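PDB 5JCD: chitin elicitor-binding protein from Oryza sativa subsp. japonica, which binds chitin oligosaccharides at the rice cell surface and passes on the signal that starts defence responses, acting with the kinase partner CERK1. Local coordinates for residues V87-G92 with I122-T127; A111-I116 with T127-L132; A32-T37 with R81-V86; A16-S21 with N61-I66; G10-S15 with P67-C72. All coordinates share one frame; numbering follows the deposited sequence.

In the fold
Contacts 4 and 5 run along the same two strands, 12-20 and 63-72, and join these neighbours of the central sheet by backbone hydrogen bonds. Contact 4 has a buried face and a partly exposed one and ends at a glycan; contact 5 carries cysteines of three disulfides. Contacts 1 and 2 lie within one LysM domain and share T127. Contact 1 is a loop-loop contact at the surface, while contact 2 ties a helix end to strand 127-129 through an asparagine amide. Contact 3 is partly buried and joins helix 27-34 to the chain leading into strand 84-86, with a water and apolar groups instead of direct hydrogen bonds. F34 of contact 3 packs on Y19 and I66 of contact 4.

Contact 1 (V87-G92 with I122-T127); sequences VQPQDG and INVSQT
This is a surface contact between two loops, in which V87 sits against the type II turn from N123 to Q126, just beyond the paired strands 84-86 and 127-129. Two backbone bonds hold it. V87 N gives to Q126 O at 2.9 Å, and S125 N gives to V87 O at 2.6 Å. Q126 OE1 takes N123 N at 3.2 Å, a bond inside the turn. V87 CB rests on N123 O at 3.4 Å. V87 CG1 is anti to the backbone N (chi1 -180°), and this methyl meets I122 CD1 at 3.7 Å. V124 CG2 lies 3.5 Å from P89 CA, and the V124 side chain crosses that of P89 at about a right angle. D91 folds back on its own loop: OD2 takes Q88 N from above the carboxylate plane, and also bonds Y85 OH. P89 to G92 and I122 to V124 probably bind chitin, as in relatives, and T127 is an established chitin-binding residue, consistent with the two-loop sugar groove of a LysM domain.

Contact 2 (A111-I116 with T127-L132); sequences AAANNI and TLWIPL
N114 has CG anti to its carbonyl carbon (chi1 -66°), and W129 has CG anti to its backbone N (chi1 169°). The N114 amide meets W129 N and O, and W129 CE3 lies near A113. The contact belongs to the beta-alpha-alpha-beta fold of a LysM domain. It joins the end of helix 107-113 to strand 127-129. The N114 amide grips both polar backbone atoms of W129. W129 N gives to N114 OD1 at 2.6 Å, in the carbonyl plane and on a lone pair. N114 ND2 gives to W129 O at 3.0 Å, tilted from the amide plane, and also bonds I110 O of the helix. L128 and I130 are bonded through their backbones to Y85 and P83. An alanine at N114 would probably leave W129 N and O without these mates and loosen the helix end from the strand. N114 binds chitin, as does T127. A113 O lies at the edge of the W129 ring, near its plane, and W129 NE1 bonds S79 O. A113 CB touches W129 CE3 at 3.8 Å and P131 CG at 3.9 Å.

Contact 3 (A32-T37 with R81-V86); sequences ARFNTT and RLPIYV
The C-terminal end of helix 27-34 meets P83 and strand 84-86 of a LysM domain here, with F34 packed against P83. Helix 27-34 itself lies in a region of beta-alpha-alpha-beta order, consistent with a further LysM-like unit. The two segments share no direct hydrogen bond. A water joins them. I84 N gives to this water at 2.5 Å. F34 O (2.7 Å) and R33 O (3.2 Å) are both within reach of the water, which cannot be assumed to donate to both at once. N35 then takes a positive phi (55°), which ends the helix. P83 follows a cis peptide bond. Its CB presses on F34 O at 3.2 Å. The F34 and P83 side chains lie side by side and point the same way, with F34 CD1 4.0 Å from P83 CG. The F34 ring also meets the Y19 ring edge-to-face. L82 CD1 reaches N35 O at 3.4 Å. T36 OG1 (chi1 58°) bonds P67 O of strand 63-72, while CG2 is anti to the carbonyl carbon, beside the backbone N. The T36 and L82 side chains slide past each other in opposite directions, with T36 CG2 3.9 Å from L82 CB.

Contact 4 (A16-S21 with N61-I66); sequences AILYTS and NSTVKI. With NAG (2-acetamido-2-deoxy-beta-D-glucopyranose), chain E.
I66 and Y19 bury the largest areas in this antiparallel pairing, followed by L18. The two strands are neighbours in the mixed central sheet. I66 CD1 lies 3.6 Å from Y19 CB. The two side chains run side by side on the face that also holds I17 and V64. Y19 CG is anti to the backbone N (chi1 -176°). Y19 OH is hydrogen-bonded to V100 O. On the other face, the L18 and T63 side chains cross obliquely, with L18 CD1 3.8 Å from T63 CB. The backbone bonds come in pairs. I66 N gives to I17 O at 2.9 Å and I66 O takes I17 N. Y19 N gives to V64 O at 2.7 Å and V64 N returns to Y19 O. S21 N to S62 O and N61 N to S21 O continue the pairing beyond the strands. N61 ND2 carries the N-linked sugar, bonded to its C1 at 1.4 Å; the sugar also bonds P22 O. Helix 27-34 packs on the Y19 and I66 face through L30 and F34, and strand 145-150 runs parallel to strand 12-20 at its other edge.

Contact 5 (G10-S15 with P67-C72); sequences GTTCKS and PFRCRC
P67 lies within strand 63-72; its CA is 3.2 Å from S15 O in a CH...O contact. F68 pairs with S15 by two bonds: F68 N gives to S15 O at 2.9 Å, and S15 N gives to F68 O. The F68 CG lies in the crowded position between the backbone N and the carbonyl carbon (chi1 57°). S15 CB lies over one face of the ring, 4.3 Å from the F68 centroid and 27° off the ring normal, in a CH-pi contact. An alanine at F68 would probably lose the ring face that meets S15 CB and the packing of CZ on L132, opening a gap there. R69 points to the opposite face of the sheet. Its CD lies 3.3 Å from T12 OG1, which sits at the edge of the guanidinium, in its plane; NH1 forms a salt bridge with D80. C70 N gives to C13 O at 2.9 Å, and C70 O takes C13 N and a weak bond from T12 OG1. These strands form part of the central sheet of a plant LysM receptor ectodomain. C70 and C72 form a Cys-X-Cys pair; C70 is joined to C134 of another such pair, while C136 of that pair is joined to C13. R71 lays its guanidinium face over G10 CA, 3.7 Å from R71 CZ. C72 N gives to T11 O at 3.1 Å, C72 O takes G10 N, and C72 SG is joined to C5.

Contact 1 (V87-G92 with I122-T127)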
# COMPACT_ATOMS: atom_id res chain seq x y z
N VAL A 87 -16.00 -10.13 1.50
CA VAL A 87 -15.78 -11.38 0.78
C VAL A 87 -16.90 -11.69 -0.21
O VAL A 87 -18.08 -11.54 0.10
CB VAL A 87 -15.67 -12.56 1.74
CG1 VAL A 87 -15.42 -13.85 0.97
CG2 VAL A 87 -14.58 -12.31 2.74
N GLN A 88 -16.51 -12.07 -1.42
CA GLN A 88 -17.46 -12.39 -2.47
C GLN A 88 -17.69 -13.89 -2.66
O GLN A 88 -16.90 -14.70 -2.17
CB GLN A 88 -17.04 -11.69 -3.75
CG GLN A 88 -16.85 -10.21 -3.53
CD GLN A 88 -18.16 -9.50 -3.23
OE1 GLN A 88 -18.86 -9.83 -2.26
NE2 GLN A 88 -18.50 -8.51 -4.05
N PRO A 89 -18.79 -14.25 -3.37
CA PRO A 89 -19.16 -15.64 -3.64
C PRO A 89 -18.00 -16.59 -3.88
O PRO A 89 -17.91 -17.59 -3.17
CB PRO A 89 -20.00 -15.52 -4.92
CG PRO A 89 -20.64 -14.16 -4.82
CD PRO A 89 -19.83 -13.32 -3.87
N GLN A 90 -17.12 -16.26 -4.82
CA GLN A 90 -15.98 -17.12 -5.14
C GLN A 90 -14.63 -16.45 -4.90
O GLN A 90 -13.74 -16.50 -5.74
CB GLN A 90 -16.06 -17.68 -6.56
CG GLN A 90 -17.05 -16.97 -7.48
CD GLN A 90 -17.18 -17.65 -8.84
OE1 GLN A 90 -16.29 -18.38 -9.27
NE2 GLN A 90 -18.30 -17.41 -9.52
N ASP A 91 -14.48 -15.80 -3.74
CA ASP A 91 -13.24 -15.15 -3.37
C ASP A 91 -12.40 -16.10 -2.54
O ASP A 91 -12.93 -16.96 -1.85
CB ASP A 91 -13.49 -13.90 -2.54
CG ASP A 91 -13.59 -12.65 -3.39
OD1 ASP A 91 -13.30 -12.73 -4.60
OD2 ASP A 91 -13.94 -11.59 -2.84
N GLY A 92 -11.08 -15.94 -2.65
CA GLY A 92 -10.12 -16.59 -1.78
C GLY A 92 -9.16 -15.53 -1.29
O GLY A 92 -8.87 -14.58 -2.02
N ILE A 122 -13.52 -19.17 4.84
CA ILE A 122 -14.15 -17.85 4.95
C ILE A 122 -15.55 -17.80 4.36
O ILE A 122 -15.92 -18.64 3.54
CB ILE A 122 -13.32 -16.75 4.23
CG1 ILE A 122 -13.34 -16.97 2.71
CG2 ILE A 122 -11.89 -16.67 4.75
CD1 ILE A 122 -12.51 -15.98 1.92
N ASN A 123 -16.34 -16.83 4.80
CA ASN A 123 -17.72 -16.72 4.34
C ASN A 123 -18.03 -15.46 3.55
O ASN A 123 -17.54 -14.39 3.87
CB ASN A 123 -18.66 -16.87 5.53
CG ASN A 123 -18.77 -18.31 5.97
OD1 ASN A 123 -19.70 -19.02 5.58
ND2 ASN A 123 -17.78 -18.78 6.74
N VAL A 124 -18.84 -15.60 2.52
CA VAL A 124 -19.28 -14.49 1.69
C VAL A 124 -19.94 -13.36 2.49
O VAL A 124 -20.66 -13.62 3.46
CB VAL A 124 -20.25 -15.00 0.62
CG1 VAL A 124 -20.74 -13.86 -0.27
CG2 VAL A 124 -19.57 -16.08 -0.21
N SER A 125 -19.65 -12.12 2.09
CA SER A 125 -20.23 -10.90 2.68
C SER A 125 -19.66 -10.55 4.05
O SER A 125 -20.02 -9.53 4.66
CB SER A 125 -21.77 -10.95 2.70
OG SER A 125 -22.30 -9.64 2.60
N GLN A 126 -18.76 -11.41 4.52
CA GLN A 126 -17.95 -11.12 5.69
C GLN A 126 -17.02 -9.92 5.41
O GLN A 126 -16.57 -9.74 4.27
CB GLN A 126 -17.10 -12.35 6.02
CG GLN A 126 -16.05 -12.17 7.09
CD GLN A 126 -15.19 -13.40 7.25
OE1 GLN A 126 -15.31 -14.35 6.48
NE2 GLN A 126 -14.33 -13.40 8.26
N THR A 127 -16.78 -9.09 6.42
CA THR A 127 -15.87 -7.96 6.25
C THR A 127 -14.46 -8.31 6.73
O THR A 127 -14.27 -8.84 7.83
CB THR A 127 -16.33 -6.72 7.02
OG1 THR A 127 -16.54 -7.09 8.39
CG2 THR A 127 -17.62 -6.15 6.43

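Contact 2 (A111-I116 with T127-L132)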
# COMPACT_ATOMS: atom_id res chain seq x y z
N ALA A 111 -4.84 -13.14 7.07
CA ALA A 111 -5.29 -14.12 8.04
C ALA A 111 -5.04 -13.65 9.47
O ALA A 111 -5.97 -13.57 10.29
CB ALA A 111 -4.64 -15.48 7.78
N ALA A 112 -3.79 -13.30 9.77
CA ALA A 112 -3.44 -12.87 11.12
C ALA A 112 -4.22 -11.63 11.57
O ALA A 112 -4.68 -11.57 12.70
CB ALA A 112 -1.94 -12.60 11.22
N ALA A 113 -4.40 -10.69 10.65
CA ALA A 113 -5.08 -9.43 10.95
C ALA A 113 -6.56 -9.56 11.30
O ALA A 113 -7.10 -8.74 12.04
CB ALA A 113 -4.91 -8.46 9.77
N ASN A 114 -7.23 -10.58 10.78
CA ASN A 114 -8.66 -10.70 11.05
C ASN A 114 -8.97 -11.78 12.07
O ASN A 114 -10.13 -12.16 12.26
CB ASN A 114 -9.43 -10.91 9.75
CG ASN A 114 -9.37 -9.71 8.84
OD1 ASN A 114 -10.19 -8.80 8.93
ND2 ASN A 114 -8.38 -9.70 7.94
N ASN A 115 -7.91 -12.27 12.72
CA ASN A 115 -7.98 -13.20 13.86
C ASN A 115 -8.75 -14.50 13.68
O ASN A 115 -8.32 -15.54 14.16
CB ASN A 115 -8.55 -12.49 15.09
CG ASN A 115 -7.51 -11.72 15.87
OD1 ASN A 115 -6.32 -12.05 15.82
ND2 ASN A 115 -7.94 -10.69 16.59
N ILE A 116 -9.87 -14.43 12.98
CA ILE A 116 -10.70 -15.60 12.74
C ILE A 116 -10.02 -16.64 11.85
O ILE A 116 -10.20 -17.85 12.06
CB ILE A 116 -12.08 -15.19 12.15
CG1 ILE A 116 -12.75 -14.13 13.05
CG2 ILE A 116 -12.98 -16.41 11.98
CD1 ILE A 116 -14.11 -13.67 12.56
N THR A 127 -16.78 -9.09 6.42
CA THR A 127 -15.87 -7.96 6.25
C THR A 127 -14.46 -8.31 6.73
O THR A 127 -14.27 -8.84 7.83
CB THR A 127 -16.33 -6.72 7.02
OG1 THR A 127 -16.54 -7.09 8.39
CG2 THR A 127 -17.62 -6.15 6.43
N LEU A 128 -13.48 -8.00 5.90
CA LEU A 128 -12.08 -8.25 6.22
C LEU A 128 -11.32 -6.92 6.31
O LEU A 128 -11.50 -6.03 5.46
CB LEU A 128 -11.43 -9.13 5.15
CG LEU A 128 -11.97 -10.53 4.83
CD1 LEU A 128 -11.31 -11.07 3.57
CD2 LEU A 128 -11.71 -11.46 6.00
N TRP A 129 -10.50 -6.77 7.34
CA TRP A 129 -9.58 -5.64 7.42
C TRP A 129 -8.34 -5.97 6.60
O TRP A 129 -7.66 -6.95 6.90
CB TRP A 129 -9.16 -5.38 8.87
CG TRP A 129 -8.01 -4.40 9.01
CD1 TRP A 129 -7.77 -3.29 8.23
CD2 TRP A 129 -6.93 -4.46 9.96
NE1 TRP A 129 -6.63 -2.66 8.64
CE2 TRP A 129 -6.09 -3.34 9.70
CE3 TRP A 129 -6.60 -5.33 11.00
CZ2 TRP A 129 -4.93 -3.08 10.45
CZ3 TRP A 129 -5.44 -5.07 11.75
CH2 TRP A 129 -4.62 -3.95 11.47
N ILE A 130 -8.03 -5.15 5.61
CA ILE A 130 -6.83 -5.35 4.81
C ILE A 130 -5.69 -4.47 5.37
O ILE A 130 -5.74 -3.25 5.25
CB ILE A 130 -7.09 -5.00 3.33
CG1 ILE A 130 -8.33 -5.73 2.80
CG2 ILE A 130 -5.87 -5.26 2.47
CD1 ILE A 130 -8.24 -7.26 2.86
N PRO A 131 -4.66 -5.08 5.96
CA PRO A 131 -3.57 -4.31 6.55
C PRO A 131 -2.50 -3.87 5.54
O PRO A 131 -1.42 -4.45 5.52
CB PRO A 131 -2.94 -5.30 7.52
CG PRO A 131 -3.13 -6.64 6.82
CD PRO A 131 -4.46 -6.53 6.12
N LEU A 132 -2.79 -2.87 4.72
CA LEU A 132 -1.77 -2.32 3.81
C LEU A 132 -0.49 -1.93 4.56
O LEU A 132 -0.53 -1.36 5.67
CB LEU A 132 -2.33 -1.10 3.08
CG LEU A 132 -3.65 -1.37 2.36
CD1 LEU A 132 -4.24 -0.09 1.83
CD2 LEU A 132 -3.40 -2.35 1.20

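Contact 3 (A32-T37 with R81-V86)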
# COMPACT_ATOMS: atom_id res chain seq x y z
N ALA A 32 -14.30 4.98 -2.56
CA ALA A 32 -15.25 4.04 -1.97
C ALA A 32 -14.64 2.69 -1.57
O ALA A 32 -14.84 2.23 -0.45
CB ALA A 32 -16.43 3.83 -2.91
N ARG A 33 -13.89 2.06 -2.47
CA ARG A 33 -13.31 0.75 -2.16
C ARG A 33 -12.33 0.88 -1.00
O ARG A 33 -12.24 0.01 -0.13
CB ARG A 33 -12.55 0.18 -3.38
CG ARG A 33 -11.68 -1.08 -3.10
CD ARG A 33 -10.91 -1.52 -4.37
NE ARG A 33 -11.72 -1.27 -5.56
CZ ARG A 33 -11.25 -1.24 -6.80
NH1 ARG A 33 -9.96 -1.44 -7.04
NH2 ARG A 33 -12.08 -0.98 -7.80
N PHE A 34 -11.60 1.98 -0.97
CA PHE A 34 -10.57 2.15 0.03
C PHE A 34 -11.09 2.81 1.29
O PHE A 34 -10.90 2.28 2.39
CB PHE A 34 -9.34 2.84 -0.58
CG PHE A 34 -8.48 1.90 -1.37
CD1 PHE A 34 -7.46 1.19 -0.75
CD2 PHE A 34 -8.72 1.68 -2.72
CE1 PHE A 34 -6.67 0.28 -1.47
CE2 PHE A 34 -7.95 0.76 -3.44
CZ PHE A 34 -6.92 0.06 -2.81
N ASN A 35 -11.81 3.93 1.12
CA ASN A 35 -12.40 4.67 2.24
C ASN A 35 -11.35 5.05 3.29
O ASN A 35 -11.61 5.03 4.48
CB ASN A 35 -13.55 3.88 2.87
CG ASN A 35 -14.52 4.77 3.62
OD1 ASN A 35 -14.68 5.95 3.28
ND2 ASN A 35 -15.20 4.22 4.63
N THR A 36 -10.16 5.40 2.82
CA THR A 36 -9.05 5.70 3.71
C THR A 36 -8.69 7.17 3.68
O THR A 36 -7.89 7.66 4.47
CB THR A 36 -7.80 4.94 3.27
OG1 THR A 36 -7.48 5.28 1.91
CG2 THR A 36 -8.03 3.45 3.39
N THR A 37 -9.32 7.88 2.76
CA THR A 37 -9.01 9.26 2.48
C THR A 37 -10.24 9.85 1.82
O THR A 37 -11.12 9.11 1.38
CB THR A 37 -7.77 9.39 1.55
OG1 THR A 37 -7.51 10.76 1.26
CG2 THR A 37 -7.99 8.67 0.23
N ARG A 81 -7.12 -0.07 10.50
CA ARG A 81 -8.44 -0.72 10.44
C ARG A 81 -9.21 -0.42 9.15
O ARG A 81 -10.40 -0.69 9.07
CB ARG A 81 -9.28 -0.42 11.69
CG ARG A 81 -8.58 -0.82 12.99
CD ARG A 81 -8.50 -2.33 13.12
NE ARG A 81 -7.45 -2.76 14.05
CZ ARG A 81 -7.41 -3.97 14.63
NH1 ARG A 81 -8.37 -4.86 14.39
NH2 ARG A 81 -6.41 -4.28 15.45
N LEU A 82 -8.51 0.11 8.16
CA LEU A 82 -9.03 0.35 6.82
C LEU A 82 -7.94 -0.05 5.85
O LEU A 82 -6.77 -0.08 6.23
CB LEU A 82 -9.35 1.83 6.63
CG LEU A 82 -10.55 2.31 7.43
CD1 LEU A 82 -10.61 3.83 7.48
CD2 LEU A 82 -11.81 1.73 6.79
N PRO A 83 -8.31 -0.39 4.60
CA PRO A 83 -9.66 -0.49 4.06
C PRO A 83 -10.37 -1.77 4.50
O PRO A 83 -9.74 -2.70 4.99
CB PRO A 83 -9.42 -0.51 2.56
CG PRO A 83 -8.11 -1.14 2.41
CD PRO A 83 -7.30 -0.72 3.58
N ILE A 84 -11.69 -1.80 4.31
CA ILE A 84 -12.50 -2.97 4.63
C ILE A 84 -12.90 -3.71 3.37
O ILE A 84 -13.38 -3.09 2.41
CB ILE A 84 -13.77 -2.54 5.39
CG1 ILE A 84 -13.41 -2.31 6.86
CG2 ILE A 84 -14.87 -3.59 5.28
CD1 ILE A 84 -12.71 -3.48 7.44
N TYR A 85 -12.69 -5.03 3.34
CA TYR A 85 -13.09 -5.80 2.17
C TYR A 85 -14.18 -6.83 2.48
O TYR A 85 -14.04 -7.65 3.39
CB TYR A 85 -11.88 -6.49 1.52
CG TYR A 85 -12.24 -7.20 0.24
CD1 TYR A 85 -12.23 -6.52 -0.97
CD2 TYR A 85 -12.64 -8.54 0.25
CE1 TYR A 85 -12.58 -7.17 -2.15
CE2 TYR A 85 -12.98 -9.19 -0.91
CZ TYR A 85 -12.95 -8.51 -2.11
OH TYR A 85 -13.30 -9.19 -3.26
N VAL A 86 -15.25 -6.77 1.70
CA VAL A 86 -16.34 -7.75 1.82
C VAL A 86 -16.16 -8.96 0.90
O VAL A 86 -16.16 -8.84 -0.33
CB VAL A 86 -17.71 -7.07 1.60
CG1 VAL A 86 -18.00 -6.11 2.73
CG2 VAL A 86 -17.72 -6.30 0.28
O HOH W 1 -12.47 0.18 3.08

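Contact 4 (A16-S21 with N61-I66)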
# COMPACT_ATOMS: atom_id res chain seq x y z
N ALA A 16 1.09 5.85 2.06
CA ALA A 16 0.41 5.58 0.79
C ALA A 16 0.81 4.24 0.16
O ALA A 16 1.88 3.71 0.46
CB ALA A 16 0.68 6.72 -0.23
N ILE A 17 -0.04 3.72 -0.71
CA ILE A 17 0.38 2.70 -1.67
C ILE A 17 0.29 3.29 -3.06
O ILE A 17 -0.60 4.10 -3.34
CB ILE A 17 -0.49 1.39 -1.63
CG1 ILE A 17 -1.97 1.73 -1.92
CG2 ILE A 17 -0.31 0.65 -0.31
CD1 ILE A 17 -2.95 0.49 -1.99
N LEU A 18 1.18 2.89 -3.95
CA LEU A 18 0.99 3.24 -5.36
C LEU A 18 0.14 2.10 -5.94
O LEU A 18 0.62 0.98 -6.15
CB LEU A 18 2.33 3.38 -6.09
CG LEU A 18 2.20 3.79 -7.55
CD1 LEU A 18 1.61 5.21 -7.67
CD2 LEU A 18 3.52 3.67 -8.31
N TYR A 19 -1.14 2.37 -6.14
CA TYR A 19 -2.08 1.31 -6.51
C TYR A 19 -2.17 1.12 -8.00
O TYR A 19 -2.34 2.08 -8.75
CB TYR A 19 -3.48 1.63 -5.94
CG TYR A 19 -4.52 0.56 -6.18
CD1 TYR A 19 -4.37 -0.71 -5.63
CD2 TYR A 19 -5.68 0.83 -6.90
CE1 TYR A 19 -5.32 -1.69 -5.81
CE2 TYR A 19 -6.64 -0.15 -7.09
CZ TYR A 19 -6.45 -1.41 -6.54
OH TYR A 19 -7.37 -2.40 -6.70
N THR A 20 -2.05 -0.14 -8.44
CA THR A 20 -2.25 -0.48 -9.85
C THR A 20 -3.67 -0.96 -9.98
O THR A 20 -4.04 -1.98 -9.41
CB THR A 20 -1.29 -1.58 -10.34
OG1 THR A 20 0.07 -1.14 -10.21
CG2 THR A 20 -1.59 -1.92 -11.80
N SER A 21 -4.47 -0.20 -10.71
CA SER A 21 -5.90 -0.51 -10.82
C SER A 21 -6.14 -1.72 -11.75
O SER A 21 -5.85 -1.65 -12.94
CB SER A 21 -6.66 0.71 -11.33
OG SER A 21 -8.05 0.46 -11.40
N ASN A 61 -4.80 -1.03 -15.41
CA ASN A 61 -3.36 -1.22 -15.26
C ASN A 61 -2.56 0.03 -14.90
O ASN A 61 -1.37 -0.07 -14.61
CB ASN A 61 -2.75 -1.83 -16.54
CG ASN A 61 -3.47 -3.07 -16.98
OD1 ASN A 61 -3.35 -4.13 -16.36
ND2 ASN A 61 -4.27 -2.93 -18.06
N SER A 62 -3.22 1.19 -14.87
CA SER A 62 -2.55 2.45 -14.54
C SER A 62 -2.47 2.61 -13.04
O SER A 62 -3.20 1.93 -12.31
CB SER A 62 -3.29 3.64 -15.14
OG SER A 62 -4.40 4.00 -14.34
N THR A 63 -1.58 3.47 -12.57
CA THR A 63 -1.34 3.59 -11.13
C THR A 63 -1.99 4.82 -10.51
O THR A 63 -2.16 5.83 -11.16
CB THR A 63 0.16 3.63 -10.81
OG1 THR A 63 0.74 4.79 -11.42
CG2 THR A 63 0.86 2.37 -11.34
N VAL A 64 -2.36 4.70 -9.24
CA VAL A 64 -2.92 5.79 -8.48
C VAL A 64 -2.34 5.76 -7.10
O VAL A 64 -2.34 4.72 -6.44
CB VAL A 64 -4.46 5.65 -8.31
CG1 VAL A 64 -5.03 6.86 -7.53
CG2 VAL A 64 -5.14 5.52 -9.64
N LYS A 65 -1.88 6.91 -6.65
CA LYS A 65 -1.37 7.04 -5.31
C LYS A 65 -2.53 7.09 -4.33
O LYS A 65 -3.36 7.97 -4.40
CB LYS A 65 -0.57 8.31 -5.21
CG LYS A 65 0.48 8.33 -4.12
CD LYS A 65 1.38 9.56 -4.33
CE LYS A 65 2.60 9.58 -3.44
NZ LYS A 65 2.27 9.63 -2.01
N ILE A 66 -2.57 6.17 -3.39
CA ILE A 66 -3.66 6.15 -2.43
C ILE A 66 -3.13 6.35 -1.02
O ILE A 66 -2.41 5.50 -0.52
CB ILE A 66 -4.51 4.86 -2.55
CG1 ILE A 66 -5.05 4.76 -3.99
CG2 ILE A 66 -5.64 4.85 -1.51
CD1 ILE A 66 -5.94 3.60 -4.24
C1 NAG E . -4.82 -4.16 -18.57
C2 NAG E . -3.83 -5.17 -19.18
C3 NAG E . -4.50 -6.42 -19.71
C4 NAG E . -5.51 -7.00 -18.71
C5 NAG E . -6.42 -5.91 -18.18
C6 NAG E . -7.25 -6.47 -17.03
C7 NAG E . -1.85 -4.04 -19.98
C8 NAG E . -1.25 -3.23 -21.09
N2 NAG E . -3.06 -4.52 -20.22
O3 NAG E . -3.47 -7.37 -19.88
O4 NAG E . -6.28 -8.05 -19.29
O5 NAG E . -5.69 -4.80 -17.68
O6 NAG E . -8.22 -5.53 -16.65
O7 NAG E . -1.24 -4.24 -18.93

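Contact 5 (G10-S15 with P67-C72)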
# COMPACT_ATOMS: atom_id res chain seq x y z
N GLY A 10 0.81 2.78 18.69
CA GLY A 10 -0.30 3.72 18.67
C GLY A 10 0.03 4.96 17.85
O GLY A 10 -0.84 5.78 17.60
N THR A 11 1.28 5.09 17.41
CA THR A 11 1.67 6.22 16.57
C THR A 11 0.87 6.20 15.28
O THR A 11 0.72 5.17 14.63
CB THR A 11 3.18 6.19 16.22
OG1 THR A 11 3.95 6.34 17.41
CG2 THR A 11 3.54 7.31 15.22
N THR A 12 0.38 7.36 14.91
CA THR A 12 -0.36 7.51 13.69
C THR A 12 0.34 8.53 12.79
O THR A 12 0.77 9.58 13.28
CB THR A 12 -1.83 7.91 14.05
OG1 THR A 12 -2.68 6.77 13.88
CG2 THR A 12 -2.33 9.09 13.24
N CYS A 13 0.43 8.21 11.49
CA CYS A 13 0.98 9.11 10.47
C CYS A 13 0.28 8.87 9.12
O CYS A 13 -0.57 8.00 8.99
CB CYS A 13 2.51 8.96 10.31
SG CYS A 13 3.12 7.29 9.74
N LYS A 14 0.63 9.68 8.12
CA LYS A 14 0.13 9.51 6.76
C LYS A 14 1.08 8.66 5.87
O LYS A 14 2.27 8.94 5.78
CB LYS A 14 -0.13 10.89 6.14
CG LYS A 14 -1.08 10.85 4.95
CD LYS A 14 -1.54 12.24 4.51
CE LYS A 14 -0.69 12.85 3.40
NZ LYS A 14 0.43 13.72 3.88
N SER A 15 0.55 7.63 5.21
CA SER A 15 1.32 6.79 4.28
C SER A 15 0.55 6.65 2.98
O SER A 15 -0.53 7.23 2.82
CB SER A 15 1.53 5.39 4.84
OG SER A 15 2.35 5.38 5.98
N PRO A 67 -3.43 7.51 -0.41
CA PRO A 67 -3.03 7.88 0.96
C PRO A 67 -3.92 7.26 2.01
O PRO A 67 -5.09 6.98 1.73
CB PRO A 67 -3.18 9.42 0.99
CG PRO A 67 -3.95 9.79 -0.22
CD PRO A 67 -4.22 8.56 -1.06
N PHE A 68 -3.37 6.98 3.18
CA PHE A 68 -4.19 6.46 4.25
C PHE A 68 -3.53 6.68 5.60
O PHE A 68 -2.36 7.05 5.67
CB PHE A 68 -4.47 4.95 4.04
CG PHE A 68 -3.23 4.11 3.92
CD1 PHE A 68 -2.64 3.56 5.05
CD2 PHE A 68 -2.67 3.85 2.68
CE1 PHE A 68 -1.50 2.79 4.94
CE2 PHE A 68 -1.54 3.09 2.56
CZ PHE A 68 -0.95 2.55 3.68
N ARG A 69 -4.28 6.44 6.66
CA ARG A 69 -3.74 6.54 7.99
C ARG A 69 -3.02 5.27 8.38
O ARG A 69 -3.59 4.20 8.34
CB ARG A 69 -4.83 6.87 9.00
CG ARG A 69 -4.34 7.73 10.16
CD ARG A 69 -4.91 7.26 11.49
NE ARG A 69 -6.37 7.17 11.42
CZ ARG A 69 -7.13 6.66 12.38
NH1 ARG A 69 -6.57 6.20 13.49
NH2 ARG A 69 -8.45 6.62 12.24
N CYS A 70 -1.75 5.40 8.71
CA CYS A 70 -0.97 4.28 9.19
C CYS A 70 -0.96 4.23 10.72
O CYS A 70 -0.84 5.25 11.39
CB CYS A 70 0.46 4.41 8.68
SG CYS A 70 1.53 3.06 9.20
N ARG A 71 -1.10 3.04 11.26
CA ARG A 71 -0.90 2.81 12.68
C ARG A 71 0.22 1.83 12.92
O ARG A 71 0.29 0.78 12.27
CB ARG A 71 -2.17 2.32 13.36
CG ARG A 71 -1.94 1.87 14.78
CD ARG A 71 -3.23 1.59 15.56
NE ARG A 71 -2.93 1.10 16.91
CZ ARG A 71 -3.28 1.70 18.05
NH1 ARG A 71 -3.95 2.85 18.05
NH2 ARG A 71 -2.95 1.14 19.21
N CYS A 72 1.11 2.17 13.86
CA CYS A 72 2.21 1.30 14.23
C CYS A 72 1.82 0.49 15.45
O CYS A 72 1.19 1.01 16.37
CB CYS A 72 3.48 2.12 14.50
SG CYS A 72 4.21 2.84 13.01